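Local coordinates for p-nitrophenyl phosphatase (Pho2) (Archaeoglobus fulgidus, PDB 3QGM), which probably hydrolyses phosphate monoesters as a metal-dependent phosphatase of the haloacid dehalogenase (HAD) superfamily, at residues I19-V33 with L57-G69. Sequence-based numbering, arbitrary orientation. Where two conformers were deposited one is given.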
loop_
_atom_site.group_PDB
_atom_site.type_symbol
_atom_site.label_atom_id
_atom_site.label_comp_id
_atom_site.label_asym_id
_atom_site.label_seq_id
_atom_site.Cartn_x
_atom_site.Cartn_y
_atom_site.Cartn_z
ATOM N N ILE A 19 24.536 -9.284 -15.611
ATOM C CA ILE A 19 25.796 -9.946 -15.216
ATOM C C ILE A 19 25.596 -11.165 -14.312
ATOM O O ILE A 19 26.355 -12.169 -14.367
ATOM C CB ILE A 19 26.702 -8.925 -14.546
ATOM C CG1 ILE A 19 27.053 -7.854 -15.580
ATOM C CG2 ILE A 19 27.968 -9.558 -14.008
ATOM C CD1 ILE A 19 27.035 -6.515 -14.959
ATOM N N GLY A 20 24.548 -11.106 -13.517
ATOM C CA GLY A 20 24.166 -12.240 -12.739
ATOM C C GLY A 20 22.685 -12.262 -12.496
ATOM O O GLY A 20 21.955 -11.321 -12.790
ATOM N N LYS A 21 22.246 -13.378 -11.992
ATOM C CA LYS A 21 20.924 -13.502 -11.446
ATOM C C LYS A 21 21.100 -13.934 -9.999
ATOM O O LYS A 21 21.509 -15.052 -9.727
ATOM C CB LYS A 21 20.141 -14.536 -12.239
ATOM C CG LYS A 21 18.721 -14.120 -12.530
ATOM C CD LYS A 21 18.157 -14.860 -13.782
ATOM C CE LYS A 21 18.562 -14.197 -15.151
ATOM N NZ LYS A 21 18.373 -15.161 -16.295
ATOM N N SER A 22 20.852 -13.025 -9.074
ATOM C CA SER A 22 21.164 -13.300 -7.659
ATOM C C SER A 22 22.636 -13.730 -7.600
ATOM O O SER A 22 23.471 -13.051 -8.155
ATOM C CB SER A 22 20.188 -14.363 -7.084
ATOM O OG SER A 22 20.420 -14.645 -5.699
ATOM N N VAL A 23 22.958 -14.880 -7.012
ATOM C CA VAL A 23 24.342 -15.293 -6.882
ATOM C C VAL A 23 24.899 -16.057 -8.066
ATOM O O VAL A 23 26.050 -16.474 -8.036
ATOM C CB VAL A 23 24.538 -16.184 -5.630
ATOM C CG1 VAL A 23 24.316 -15.317 -4.349
ATOM C CG2 VAL A 23 23.592 -17.414 -5.720
ATOM N N THR A 24 24.108 -16.236 -9.117
ATOM C CA THR A 24 24.547 -16.997 -10.240
ATOM C C THR A 24 24.968 -16.106 -11.425
ATOM O O THR A 24 24.174 -15.304 -11.902
ATOM C CB THR A 24 23.385 -17.917 -10.656
ATOM O OG1 THR A 24 22.863 -18.512 -9.466
ATOM C CG2 THR A 24 23.844 -18.995 -11.651
ATOM N N PRO A 25 26.198 -16.272 -11.928
ATOM C CA PRO A 25 26.677 -15.366 -12.988
ATOM C C PRO A 25 26.029 -15.698 -14.319
ATOM O O PRO A 25 25.780 -16.857 -14.534
ATOM C CB PRO A 25 28.186 -15.666 -13.055
ATOM C CG PRO A 25 28.349 -17.071 -12.517
ATOM C CD PRO A 25 27.165 -17.347 -11.626
ATOM N N ILE A 26 25.720 -14.703 -15.161
ATOM C CA ILE A 26 25.324 -14.948 -16.560
ATOM C C ILE A 26 26.650 -14.962 -17.290
ATOM O O ILE A 26 27.319 -13.935 -17.330
ATOM C CB ILE A 26 24.414 -13.767 -17.142
ATOM C CG1 ILE A 26 23.225 -13.445 -16.240
ATOM C CG2 ILE A 26 23.973 -14.004 -18.599
ATOM C CD1 ILE A 26 22.562 -14.603 -15.642
ATOM N N PRO A 27 27.090 -16.125 -17.802
ATOM C CA PRO A 27 28.450 -16.153 -18.302
ATOM C C PRO A 27 28.688 -15.137 -19.415
ATOM O O PRO A 27 29.745 -14.535 -19.476
ATOM C CB PRO A 27 28.613 -17.590 -18.854
ATOM C CG PRO A 27 27.505 -18.378 -18.323
ATOM C CD PRO A 27 26.412 -17.435 -17.923
ATOM N N GLU A 28 27.705 -14.942 -20.290
ATOM C CA GLU A 28 27.844 -14.003 -21.408
ATOM C C GLU A 28 27.949 -12.557 -20.917
ATOM O O GLU A 28 28.601 -11.713 -21.553
ATOM C CB GLU A 28 26.663 -14.138 -22.371
ATOM C CG GLU A 28 26.396 -15.554 -22.849
ATOM C CD GLU A 28 25.209 -16.229 -22.138
ATOM O OE1 GLU A 28 25.175 -16.276 -20.889
ATOM O OE2 GLU A 28 24.325 -16.743 -22.860
ATOM N N GLY A 29 27.294 -12.264 -19.788
ATOM C CA GLY A 29 27.445 -10.963 -19.116
ATOM C C GLY A 29 28.808 -10.754 -18.453
ATOM O O GLY A 29 29.423 -9.676 -18.561
ATOM N N VAL A 30 29.301 -11.776 -17.751
ATOM C CA VAL A 30 30.643 -11.729 -17.179
ATOM C C VAL A 30 31.684 -11.515 -18.271
ATOM O O VAL A 30 32.522 -10.621 -18.165
ATOM C CB VAL A 30 30.973 -13.033 -16.351
ATOM C CG1 VAL A 30 32.478 -13.174 -16.135
ATOM C CG2 VAL A 30 30.212 -13.047 -15.016
ATOM N N GLU A 31 31.632 -12.340 -19.316
ATOM C CA GLU A 31 32.529 -12.224 -20.438
ATOM C C GLU A 31 32.518 -10.780 -20.976
ATOM O O GLU A 31 33.555 -10.168 -21.207
ATOM C CB GLU A 31 32.075 -13.156 -21.568
ATOM C CG GLU A 31 32.372 -14.693 -21.466
ATOM C CD GLU A 31 31.740 -15.483 -22.672
ATOM O OE1 GLU A 31 32.377 -15.481 -23.768
ATOM O OE2 GLU A 31 30.613 -16.084 -22.531
ATOM N N GLY A 32 31.326 -10.240 -21.192
ATOM C CA GLY A 32 31.188 -8.904 -21.737
ATOM C C GLY A 32 31.841 -7.844 -20.891
ATOM O O GLY A 32 32.435 -6.902 -21.407
ATOM N N VAL A 33 31.715 -7.970 -19.578
ATOM C CA VAL A 33 32.359 -7.004 -18.691
ATOM C C VAL A 33 33.846 -7.100 -18.864
ATOM O O VAL A 33 34.540 -6.098 -19.013
ATOM C CB VAL A 33 32.033 -7.275 -17.214
ATOM C CG1 VAL A 33 33.021 -6.467 -16.292
ATOM C CG2 VAL A 33 30.602 -6.913 -16.923
ATOM N N LEU A 57 27.472 -6.495 -2.677
ATOM C CA LEU A 57 27.406 -6.542 -4.141
ATOM C C LEU A 57 28.782 -6.465 -4.806
ATOM O O LEU A 57 29.025 -7.113 -5.841
ATOM C CB LEU A 57 26.450 -5.445 -4.654
ATOM C CG LEU A 57 24.951 -5.731 -4.388
ATOM C CD1 LEU A 57 24.035 -4.635 -4.945
ATOM C CD2 LEU A 57 24.565 -7.081 -5.005
ATOM N N LEU A 58 29.690 -5.699 -4.215
ATOM C CA LEU A 58 31.095 -5.685 -4.604
ATOM C C LEU A 58 31.639 -7.095 -4.491
ATOM O O LEU A 58 32.182 -7.643 -5.453
ATOM C CB LEU A 58 31.903 -4.723 -3.713
ATOM C CG LEU A 58 33.412 -4.543 -3.971
ATOM C CD1 LEU A 58 33.595 -4.101 -5.426
ATOM C CD2 LEU A 58 34.142 -3.601 -2.966
ATOM N N GLU A 59 31.478 -7.704 -3.319
ATOM C CA GLU A 59 31.988 -9.044 -3.108
ATOM C C GLU A 59 31.320 -10.033 -4.072
ATOM O O GLU A 59 32.005 -10.845 -4.649
ATOM C CB GLU A 59 31.855 -9.457 -1.623
ATOM C CG GLU A 59 32.890 -8.741 -0.791
ATOM C CD GLU A 59 32.743 -8.941 0.731
ATOM O OE1 GLU A 59 31.978 -9.815 1.172
ATOM O OE2 GLU A 59 33.410 -8.201 1.450
ATOM N N ARG A 60 30.033 -9.880 -4.354
ATOM C CA ARG A 60 29.394 -10.753 -5.327
ATOM C C ARG A 60 30.000 -10.650 -6.724
ATOM O O ARG A 60 30.344 -11.683 -7.333
ATOM C CB ARG A 60 27.913 -10.552 -5.361
ATOM C CG ARG A 60 27.234 -11.427 -6.430
ATOM C CD ARG A 60 25.757 -11.206 -6.431
ATOM N NE ARG A 60 25.228 -11.424 -5.106
ATOM C CZ ARG A 60 23.991 -11.164 -4.715
ATOM N NH1 ARG A 60 23.098 -10.665 -5.559
ATOM N NH2 ARG A 60 23.653 -11.413 -3.453
ATOM N N LEU A 61 30.147 -9.438 -7.250
ATOM C CA LEU A 61 30.771 -9.276 -8.570
ATOM C C LEU A 61 32.158 -9.930 -8.616
ATOM O O LEU A 61 32.499 -10.622 -9.578
ATOM C CB LEU A 61 30.876 -7.811 -9.007
ATOM C CG LEU A 61 29.507 -7.154 -9.332
ATOM C CD1 LEU A 61 29.685 -5.790 -9.861
ATOM C CD2 LEU A 61 28.751 -7.973 -10.325
ATOM N N ARG A 62 32.955 -9.717 -7.563
ATOM C CA ARG A 62 34.248 -10.406 -7.500
ATOM C C ARG A 62 34.114 -11.924 -7.476
ATOM O O ARG A 62 34.933 -12.578 -8.083
ATOM C CB ARG A 62 35.120 -9.909 -6.338
ATOM C CG ARG A 62 35.441 -8.417 -6.423
ATOM C CD ARG A 62 35.892 -7.878 -5.033
ATOM N NE ARG A 62 36.513 -6.568 -5.143
ATOM C CZ ARG A 62 36.933 -5.823 -4.109
ATOM N NH1 ARG A 62 36.794 -6.237 -2.837
ATOM N NH2 ARG A 62 37.495 -4.653 -4.358
ATOM N N SER A 63 33.097 -12.484 -6.817
ATOM C CA SER A 63 32.891 -13.940 -6.841
ATOM C C SER A 63 32.582 -14.444 -8.266
ATOM O O SER A 63 32.792 -15.617 -8.550
ATOM C CB SER A 63 31.812 -14.407 -5.855
ATOM O OG SER A 63 30.479 -14.226 -6.344
ATOM N N PHE A 64 32.075 -13.571 -9.140
ATOM C CA PHE A 64 31.851 -13.916 -10.556
ATOM C C PHE A 64 33.136 -13.893 -11.375
ATOM O O PHE A 64 33.157 -14.282 -12.532
ATOM C CB PHE A 64 30.856 -12.928 -11.200
ATOM C CG PHE A 64 29.459 -12.982 -10.626
ATOM C CD1 PHE A 64 29.016 -14.070 -9.903
ATOM C CD2 PHE A 64 28.581 -11.937 -10.833
ATOM C CE1 PHE A 64 27.747 -14.107 -9.401
ATOM C CE2 PHE A 64 27.296 -11.977 -10.320
ATOM C CZ PHE A 64 26.890 -13.046 -9.588
ATOM N N GLY A 65 34.208 -13.367 -10.799
ATOM C CA GLY A 65 35.486 -13.369 -11.479
ATOM C C GLY A 65 35.871 -12.010 -12.008
ATOM O O GLY A 65 36.852 -11.882 -12.742
ATOM N N LEU A 66 35.103 -10.981 -11.650
ATOM C CA LEU A 66 35.340 -9.652 -12.176
ATOM C C LEU A 66 36.272 -8.907 -11.222
ATOM O O LEU A 66 36.218 -9.094 -9.996
ATOM C CB LEU A 66 34.011 -8.884 -12.356
ATOM C CG LEU A 66 32.907 -9.613 -13.144
ATOM C CD1 LEU A 66 31.767 -8.673 -13.433
ATOM C CD2 LEU A 66 33.425 -10.183 -14.432
ATOM N N GLU A 67 37.100 -8.062 -11.817
ATOM C CA GLU A 67 38.007 -7.205 -11.111
ATOM C C GLU A 67 37.268 -5.884 -10.999
ATOM O O GLU A 67 37.011 -5.245 -12.008
ATOM C CB GLU A 67 39.293 -7.031 -11.919
ATOM C CG GLU A 67 40.560 -6.853 -11.091
ATOM C CD GLU A 67 41.613 -7.920 -11.441
ATOM O OE1 GLU A 67 41.407 -9.099 -11.054
ATOM O OE2 GLU A 67 42.623 -7.591 -12.115
ATOM N N VAL A 68 36.917 -5.507 -9.771
ATOM C CA VAL A 68 35.974 -4.406 -9.515
ATOM C C VAL A 68 36.422 -3.727 -8.237
ATOM O O VAL A 68 36.666 -4.384 -7.234
ATOM C CB VAL A 68 34.495 -4.935 -9.320
ATOM C CG1 VAL A 68 33.506 -3.812 -9.199
ATOM C CG2 VAL A 68 34.075 -5.865 -10.456
ATOM N N GLY A 69 36.559 -2.417 -8.277
ATOM C CA GLY A 69 36.777 -1.613 -7.052
ATOM C C GLY A 69 35.484 -1.031 -6.472
ATOM O O GLY A 69 34.481 -0.912 -7.175
#
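Phe64 lays its ring against the small β-hairpin 20-25. Pro25 makes a CH-pi contact over one face, its CB 4.0 Å from the ring centroid and 24° off the normal; the carbonyl O of Arg60 lies over the rim of the opposite face. At the ring edge come two carbonyls of the type II' turn Lys21-Thr24, with Val23 O 3.2 Å from Phe64 CE1 and Ser22 O near CZ. Gly20 passes close by, its CA 4.0 Å from Phe64 CE2.

At the hairpin tip Arg60 makes van der Waals contact: extended until it bends at chi3 (-55°), it brings CD to 3.4 Å from Ser22 O and turns one guanidinium face to Val23 CG1. Its carbonyl O accepts from Ser63 OG and Phe64 N, and a Schellman motif at Gly65 leads the chain to Leu66.

Apolar Leu66 splits its methyls: CD2 meets Val30 CG1 at 3.6 Å, while CD1 touches both Val33 CG1 (3.8 Å) and Ile19 CG2 (3.9 Å). Ile19 CG2 also reaches Leu61 CD2.

The hairpin follows calcium-binding Asp14, ending strand 10-14, and Asp16 just beyond; Ser22 N bonds to Asp16 OD1. This is consistent with the HAD flap, here joined to helix 54-63 of the Rossmann-like core. Helices 27-38 and 54-63 lie on one face of the parallel sheet, where Phe45 of strand 42-47 touches Ile19, Val33 and Leu61.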